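Local structure of BLUF domain-containing protein (6W72) at residues N2-Y7 with C52-Q57; C39-Y44 with F127-L132. The protein probably senses blue light through a flavin held in its BLUF domain. All coordinates share one frame; numbering follows the deposited sequence.

Interaction 1 of 2, residues N2-Y7 with C52-Q57; sequences NVRLCY and CLEGEQ. With FMN (flavin mononucleotide), chain C.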
loop_
_atom_site.group_PDB
_atom_site.type_symbol
_atom_site.label_atom_id
_atom_site.label_comp_id
_atom_site.label_asym_id
_atom_site.label_seq_id
_atom_site.Cartn_x
_atom_site.Cartn_y
_atom_site.Cartn_z
ATOM N N ASN A 2 -17.741 2.151 4.572
ATOM C CA ASN A 2 -16.434 1.465 4.378
ATOM C C ASN A 2 -15.754 2.059 3.146
ATOM O O ASN A 2 -16.421 2.302 2.128
ATOM C CB ASN A 2 -16.568 -0.057 4.293
ATOM C CG ASN A 2 -16.710 -0.719 5.648
ATOM O OD1 ASN A 2 -16.410 -0.124 6.679
ATOM N ND2 ASN A 2 -17.189 -1.951 5.652
ATOM N N VAL A 3 -14.448 2.301 3.247
ATOM C CA VAL A 3 -13.682 3.023 2.204
ATOM C C VAL A 3 -12.385 2.271 1.928
ATOM O O VAL A 3 -11.922 1.492 2.800
ATOM C CB VAL A 3 -13.349 4.466 2.612
ATOM C CG1 VAL A 3 -14.620 5.302 2.792
ATOM C CG2 VAL A 3 -12.455 4.514 3.859
ATOM N N ARG A 4 -11.851 2.506 0.745
ATOM C CA ARG A 4 -10.450 2.164 0.433
ATOM C C ARG A 4 -9.720 3.486 0.306
ATOM O O ARG A 4 -10.176 4.363 -0.464
ATOM C CB ARG A 4 -10.380 1.276 -0.806
ATOM C CG ARG A 4 -8.990 1.193 -1.410
ATOM C CD ARG A 4 -8.916 0.231 -2.574
ATOM N NE ARG A 4 -9.670 -0.976 -2.264
ATOM C CZ ARG A 4 -10.727 -1.389 -2.947
ATOM N NH1 ARG A 4 -11.128 -0.712 -4.014
ATOM N NH2 ARG A 4 -11.369 -2.486 -2.582
ATOM N N LEU A 5 -8.647 3.669 1.066
ATOM C CA LEU A 5 -7.761 4.841 0.874
ATOM C C LEU A 5 -6.400 4.353 0.359
ATOM O O LEU A 5 -5.825 3.407 0.957
ATOM C CB LEU A 5 -7.648 5.606 2.201
ATOM C CG LEU A 5 -6.847 6.909 2.164
ATOM C CD1 LEU A 5 -7.253 7.808 3.302
ATOM C CD2 LEU A 5 -5.332 6.659 2.216
ATOM N N CYS A 6 -5.878 4.986 -0.700
ATOM C CA CYS A 6 -4.537 4.674 -1.243
ATOM C C CYS A 6 -3.633 5.905 -1.283
ATOM O O CYS A 6 -4.097 7.036 -1.628
ATOM C CB CYS A 6 -4.621 4.128 -2.661
ATOM S SG CYS A 6 -5.657 2.664 -2.810
ATOM N N TYR A 7 -2.351 5.677 -1.051
ATOM C CA TYR A 7 -1.305 6.723 -1.174
ATOM C C TYR A 7 -0.010 6.071 -1.640
ATOM O O TYR A 7 0.196 4.849 -1.464
ATOM C CB TYR A 7 -1.110 7.496 0.152
ATOM C CG TYR A 7 -0.432 6.675 1.223
ATOM C CD1 TYR A 7 0.942 6.657 1.337
ATOM C CD2 TYR A 7 -1.155 5.841 2.050
ATOM C CE1 TYR A 7 1.576 5.865 2.279
ATOM C CE2 TYR A 7 -0.547 5.044 3.004
ATOM C CZ TYR A 7 0.831 5.060 3.110
ATOM O OH TYR A 7 1.466 4.236 3.979
ATOM N N CYS A 52 -2.700 0.581 0.336
ATOM C CA CYS A 52 -4.175 0.656 0.268
ATOM C C CYS A 52 -4.709 0.184 1.623
ATOM O O CYS A 52 -4.331 -0.897 2.082
ATOM C CB CYS A 52 -4.654 -0.171 -0.916
ATOM S SG CYS A 52 -6.389 -0.673 -0.753
ATOM N N LEU A 53 -5.486 1.036 2.280
ATOM C CA LEU A 53 -6.172 0.751 3.552
ATOM C C LEU A 53 -7.679 0.610 3.305
ATOM O O LEU A 53 -8.244 1.450 2.636
ATOM C CB LEU A 53 -5.920 1.919 4.491
ATOM C CG LEU A 53 -4.458 2.219 4.827
ATOM C CD1 LEU A 53 -4.393 3.497 5.645
ATOM C CD2 LEU A 53 -3.830 1.052 5.589
ATOM N N GLU A 54 -8.280 -0.434 3.835
ATOM C CA GLU A 54 -9.740 -0.698 3.708
ATOM C C GLU A 54 -10.326 -0.791 5.103
ATOM O O GLU A 54 -9.752 -1.493 5.949
ATOM C CB GLU A 54 -10.029 -2.004 2.983
ATOM C CG GLU A 54 -9.595 -1.993 1.549
ATOM C CD GLU A 54 -9.921 -3.317 0.870
ATOM O OE1 GLU A 54 -9.949 -4.330 1.570
ATOM O OE2 GLU A 54 -10.176 -3.303 -0.342
ATOM N N GLY A 55 -11.423 -0.080 5.351
ATOM C CA GLY A 55 -12.115 -0.177 6.644
ATOM C C GLY A 55 -13.080 0.969 6.792
ATOM O O GLY A 55 -13.349 1.595 5.765
ATOM N N GLU A 56 -13.561 1.205 8.016
ATOM C CA GLU A 56 -14.500 2.333 8.265
ATOM C C GLU A 56 -13.755 3.658 8.067
ATOM O O GLU A 56 -12.566 3.780 8.452
ATOM C CB GLU A 56 -15.177 2.221 9.628
ATOM C CG GLU A 56 -16.249 3.277 9.855
ATOM C CD GLU A 56 -15.759 4.493 10.612
ATOM O OE1 GLU A 56 -14.843 4.323 11.441
ATOM O OE2 GLU A 56 -16.260 5.602 10.354
ATOM N N GLN A 57 -14.454 4.624 7.485
ATOM C CA GLN A 57 -13.845 5.877 6.997
ATOM C C GLN A 57 -13.055 6.564 8.118
ATOM O O GLN A 57 -11.892 6.958 7.872
ATOM C CB GLN A 57 -14.923 6.773 6.392
ATOM C CG GLN A 57 -14.315 7.969 5.684
ATOM C CD GLN A 57 -15.328 8.827 4.974
ATOM O OE1 GLN A 57 -16.474 8.959 5.405
ATOM N NE2 GLN A 57 -14.895 9.418 3.875
HETATM N N1 FMN C . 0.648 1.442 11.169
HETATM C C2 FMN C . -0.547 0.817 11.281
HETATM O O2 FMN C . -1.051 0.709 12.421
HETATM N N3 FMN C . -1.224 0.345 10.226
HETATM C C4 FMN C . -0.711 0.435 8.997
HETATM O O4 FMN C . -1.324 0.002 8.003
HETATM C C4A FMN C . 0.570 1.118 8.752
HETATM N N5 FMN C . 1.115 1.223 7.515
HETATM C C5A FMN C . 2.290 1.892 7.376
HETATM C C6 FMN C . 2.866 2.043 6.144
HETATM C C7 FMN C . 4.082 2.703 6.002
HETATM C C7M FMN C . 4.711 2.834 4.661
HETATM C C8 FMN C . 4.796 3.225 7.200
HETATM C C8M FMN C . 6.121 3.922 7.055
HETATM C C9 FMN C . 4.241 3.019 8.451
HETATM C C9A FMN C . 3.027 2.380 8.601
HETATM N N10 FMN C . 2.429 2.250 9.859
HETATM C C10 FMN C . 1.235 1.576 9.976
HETATM C "C1'" FMN C . 3.039 2.586 11.123
HETATM C "C2'" FMN C . 2.672 3.813 11.861
HETATM O "O2'" FMN C . 2.930 4.916 10.992
HETATM C "C3'" FMN C . 3.542 3.732 13.124
HETATM O "O3'" FMN C . 3.205 2.573 13.874
HETATM C "C4'" FMN C . 3.115 4.904 13.925
HETATM O "O4'" FMN C . 3.946 6.000 13.494
HETATM C "C5'" FMN C . 3.270 4.679 15.429
HETATM O "O5'" FMN C . 2.617 5.853 15.880
HETATM P P FMN C . 2.498 6.130 17.451
HETATM O O1P FMN C . 3.917 6.419 17.884
HETATM O O2P FMN C . 1.513 7.279 17.513
HETATM O O3P FMN C . 2.007 4.801 17.987
#
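V3 and G55 exchange backbone hydrogen bonds, V3 N to G55 O (2.8 Å) and G55 N to V3 O, within the antiparallel pairing of strands 2-11 and 48-54 in the BLUF-domain sheet. A second such pair joins L5 and L53, where L5 N reaches L53 O at 2.7 Å and L53 N returns the bond to L5 O. Between these rungs R4 faces E54, and beyond L5/L53 C6 faces C52, as non-hydrogen-bonded pairs; the CA atoms of R4, E54 and C52 each direct a hydrogen at a carbonyl across the strands.

On one face, V3 CG1 lies 3.9 Å from Q57 CB, where the chain has turned through G55 into helix 57-68; E56 OE2 caps that helix at E58 N. L5 and L53 share this face, both packing on V60. L53 CD2 comes within 3.6 Å of the flavin carbonyl oxygen O4; leucine offers a methyl that needs no polar partner there.

R4 and E54 supply the charge on the other face. The arginine's bend at CG-CD (chi3 -42°) folds the guanidinium alongside E54 into a side-on salt bridge: NE and NH2 both grip OE2, R4 NH2 to E54 OE2 at 2.7 Å. S88 N also donates to OE2. C52 SG lies near the guanidinium plane, at its edge, and the arm of R4 packs very tightly against this slim sulfur: R4 CD is 3.2 Å from C52 SG.

Interaction 2 of 2, residues C39-Y44 with F127-L132; sequences CGVLYY and FFLNEL
Y43 and F128 form a T-shaped aromatic pair where helix 122-134 packs across strand 39-45, on the face of the BLUF-domain sheet remote from the flavin. The short axes run nearly perpendicular, at 94° and 10.0 Å apart, so the strand meets the helix over a few side chains, and no hydrogen bond joins them.

The tight part is a cluster of Y43, F128, L132 and V41. The ring planes of Y43 and F128 stand at 90° with centroids 5.3 Å apart: CZ of F128 points into one face of the tyrosine, toward its rim, as suits an edge carrying partial positive charge above a pi cloud. F128 reaches there because its CG lies anti to the backbone N (chi1 177°), swinging the ring toward the strand. L132 sends its two methyls to different neighbours. CD1 settles against V41 CG1 at 3.9 Å and close to Y43 CB, while CD2 approaches the tyrosine ring obliquely. A branched leucine can thus fill the angle between a compact valine and a broad ring. F50 and F107 also meet F128, extending the aromatic core.

Packing is looser toward L129, whose CD2 only grazes V41 CG1 at 4.5 Å; the side chain leans instead on F50 and C52 of the adjoining strand. The helix's outer side carries F127 and N130 in exposed positions, with E131 partly exposed. Back at the strand, the closest approach is L132 CD2 to Y43 CD1, 3.7 Å.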
loop_
_atom_site.group_PDB
_atom_site.type_symbol
_atom_site.label_atom_id
_atom_site.label_comp_id
_atom_site.label_asym_id
_atom_site.label_seq_id
_atom_site.Cartn_x
_atom_site.Cartn_y
_atom_site.Cartn_z
ATOM N N CYS A 39 -7.785 -3.674 6.964
ATOM C CA CYS A 39 -7.032 -4.614 6.124
ATOM C C CYS A 39 -6.450 -3.814 4.954
ATOM O O CYS A 39 -6.762 -2.615 4.810
ATOM C CB CYS A 39 -7.939 -5.762 5.717
ATOM S SG CYS A 39 -9.261 -5.199 4.624
ATOM N N GLY A 40 -5.675 -4.475 4.112
ATOM C CA GLY A 40 -5.078 -3.821 2.946
ATOM C C GLY A 40 -3.799 -4.449 2.487
ATOM O O GLY A 40 -3.522 -5.611 2.826
ATOM N N VAL A 41 -3.034 -3.669 1.721
ATOM C CA VAL A 41 -1.781 -4.143 1.097
ATOM C C VAL A 41 -0.766 -3.004 1.129
ATOM O O VAL A 41 -1.125 -1.829 0.896
ATOM C CB VAL A 41 -2.036 -4.691 -0.322
ATOM C CG1 VAL A 41 -2.655 -3.658 -1.251
ATOM C CG2 VAL A 41 -0.770 -5.267 -0.933
ATOM N N LEU A 42 0.471 -3.377 1.429
ATOM C CA LEU A 42 1.668 -2.530 1.361
ATOM C C LEU A 42 2.590 -3.111 0.294
ATOM O O LEU A 42 3.075 -4.273 0.431
ATOM C CB LEU A 42 2.338 -2.488 2.727
ATOM C CG LEU A 42 3.594 -1.611 2.769
ATOM C CD1 LEU A 42 3.235 -0.158 2.513
ATOM C CD2 LEU A 42 4.339 -1.721 4.072
ATOM N N TYR A 43 2.787 -2.347 -0.755
ATOM C CA TYR A 43 3.696 -2.648 -1.883
ATOM C C TYR A 43 4.942 -1.792 -1.711
ATOM O O TYR A 43 4.843 -0.588 -1.459
ATOM C CB TYR A 43 3.013 -2.336 -3.214
ATOM C CG TYR A 43 3.911 -2.462 -4.426
ATOM C CD1 TYR A 43 4.246 -3.690 -4.953
ATOM C CD2 TYR A 43 4.472 -1.345 -5.031
ATOM C CE1 TYR A 43 5.089 -3.821 -6.056
ATOM C CE2 TYR A 43 5.295 -1.448 -6.145
ATOM C CZ TYR A 43 5.606 -2.687 -6.672
ATOM O OH TYR A 43 6.401 -2.744 -7.786
ATOM N N TYR A 44 6.099 -2.410 -1.789
ATOM C CA TYR A 44 7.402 -1.721 -1.680
ATOM C C TYR A 44 8.265 -2.138 -2.878
ATOM O O TYR A 44 8.449 -3.349 -3.089
ATOM C CB TYR A 44 8.148 -2.018 -0.370
ATOM C CG TYR A 44 9.481 -1.317 -0.364
ATOM C CD1 TYR A 44 9.558 0.038 -0.107
ATOM C CD2 TYR A 44 10.615 -1.943 -0.844
ATOM C CE1 TYR A 44 10.736 0.731 -0.237
ATOM C CE2 TYR A 44 11.825 -1.280 -0.912
ATOM C CZ TYR A 44 11.898 0.069 -0.596
ATOM O OH TYR A 44 13.071 0.775 -0.724
ATOM N N PHE A 127 -6.537 -1.558 -11.711
ATOM C CA PHE A 127 -5.840 -2.739 -12.293
ATOM C C PHE A 127 -4.594 -3.087 -11.490
ATOM O O PHE A 127 -4.303 -4.272 -11.306
ATOM C CB PHE A 127 -5.452 -2.564 -13.758
ATOM C CG PHE A 127 -6.638 -2.492 -14.681
ATOM C CD1 PHE A 127 -7.802 -3.182 -14.387
ATOM C CD2 PHE A 127 -6.622 -1.648 -15.779
ATOM C CE1 PHE A 127 -8.925 -3.056 -15.196
ATOM C CE2 PHE A 127 -7.725 -1.559 -16.612
ATOM C CZ PHE A 127 -8.879 -2.245 -16.305
ATOM N N PHE A 128 -3.906 -2.081 -10.984
ATOM C CA PHE A 128 -2.690 -2.300 -10.174
ATOM C C PHE A 128 -3.069 -2.976 -8.859
ATOM O O PHE A 128 -2.384 -3.951 -8.516
ATOM C CB PHE A 128 -1.964 -0.991 -9.953
ATOM C CG PHE A 128 -0.761 -1.149 -9.072
ATOM C CD1 PHE A 128 0.295 -1.961 -9.442
ATOM C CD2 PHE A 128 -0.688 -0.466 -7.875
ATOM C CE1 PHE A 128 1.419 -2.079 -8.652
ATOM C CE2 PHE A 128 0.458 -0.547 -7.104
ATOM C CZ PHE A 128 1.482 -1.396 -7.462
ATOM N N LEU A 129 -4.173 -2.547 -8.237
ATOM C CA LEU A 129 -4.685 -3.190 -6.994
ATOM C C LEU A 129 -5.030 -4.661 -7.259
ATOM O O LEU A 129 -4.736 -5.531 -6.387
ATOM C CB LEU A 129 -5.901 -2.438 -6.476
ATOM C CG LEU A 129 -5.572 -1.153 -5.752
ATOM C CD1 LEU A 129 -6.848 -0.397 -5.460
ATOM C CD2 LEU A 129 -4.776 -1.425 -4.470
ATOM N N ASN A 130 -5.615 -4.978 -8.410
ATOM C CA ASN A 130 -5.865 -6.378 -8.845
ATOM C C ASN A 130 -4.565 -7.176 -8.803
ATOM O O ASN A 130 -4.552 -8.284 -8.289
ATOM C CB ASN A 130 -6.446 -6.437 -10.254
ATOM C CG ASN A 130 -7.890 -6.006 -10.265
ATOM O OD1 ASN A 130 -8.394 -5.568 -9.247
ATOM N ND2 ASN A 130 -8.551 -6.110 -11.408
ATOM N N GLU A 131 -3.493 -6.624 -9.372
ATOM C CA GLU A 131 -2.174 -7.330 -9.378
ATOM C C GLU A 131 -1.719 -7.563 -7.933
ATOM O O GLU A 131 -1.193 -8.662 -7.623
ATOM C CB GLU A 131 -1.094 -6.582 -10.151
ATOM C CG GLU A 131 -1.333 -6.550 -11.644
ATOM C CD GLU A 131 -1.191 -7.876 -12.373
ATOM O OE1 GLU A 131 -1.826 -7.975 -13.405
ATOM O OE2 GLU A 131 -0.461 -8.796 -11.920
ATOM N N LEU A 132 -1.901 -6.584 -7.055
ATOM C CA LEU A 132 -1.479 -6.740 -5.643
ATOM C C LEU A 132 -2.364 -7.765 -4.943
ATOM O O LEU A 132 -1.843 -8.448 -4.048
ATOM C CB LEU A 132 -1.535 -5.396 -4.932
ATOM C CG LEU A 132 -0.631 -4.306 -5.535
ATOM C CD1 LEU A 132 -0.695 -3.078 -4.630
ATOM C CD2 LEU A 132 0.808 -4.766 -5.661
#

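Interactions 1 and 2, with centres about 12 Å apart, share one sheet: strand 48-54 lies between strands 2-11 and 39-45. Backbone bonds probably join them, E54 N to C39 O at 2.8 Å and C52 N to V41 O at 2.9 Å. On the helix-covered face, where V41 and Y43 also lie, L129 bridges both contacts, its CD1 3.6 Å from R4 CD and its CD2 3.8 Å from C52 CB. The opposite face holds the flavin, touched by L53 and L42, while Y43 remains about 10 Å from it. Y7 OH hydrogen-bonds Q51 OE1, and Q51 NE2 in turn bonds FMN.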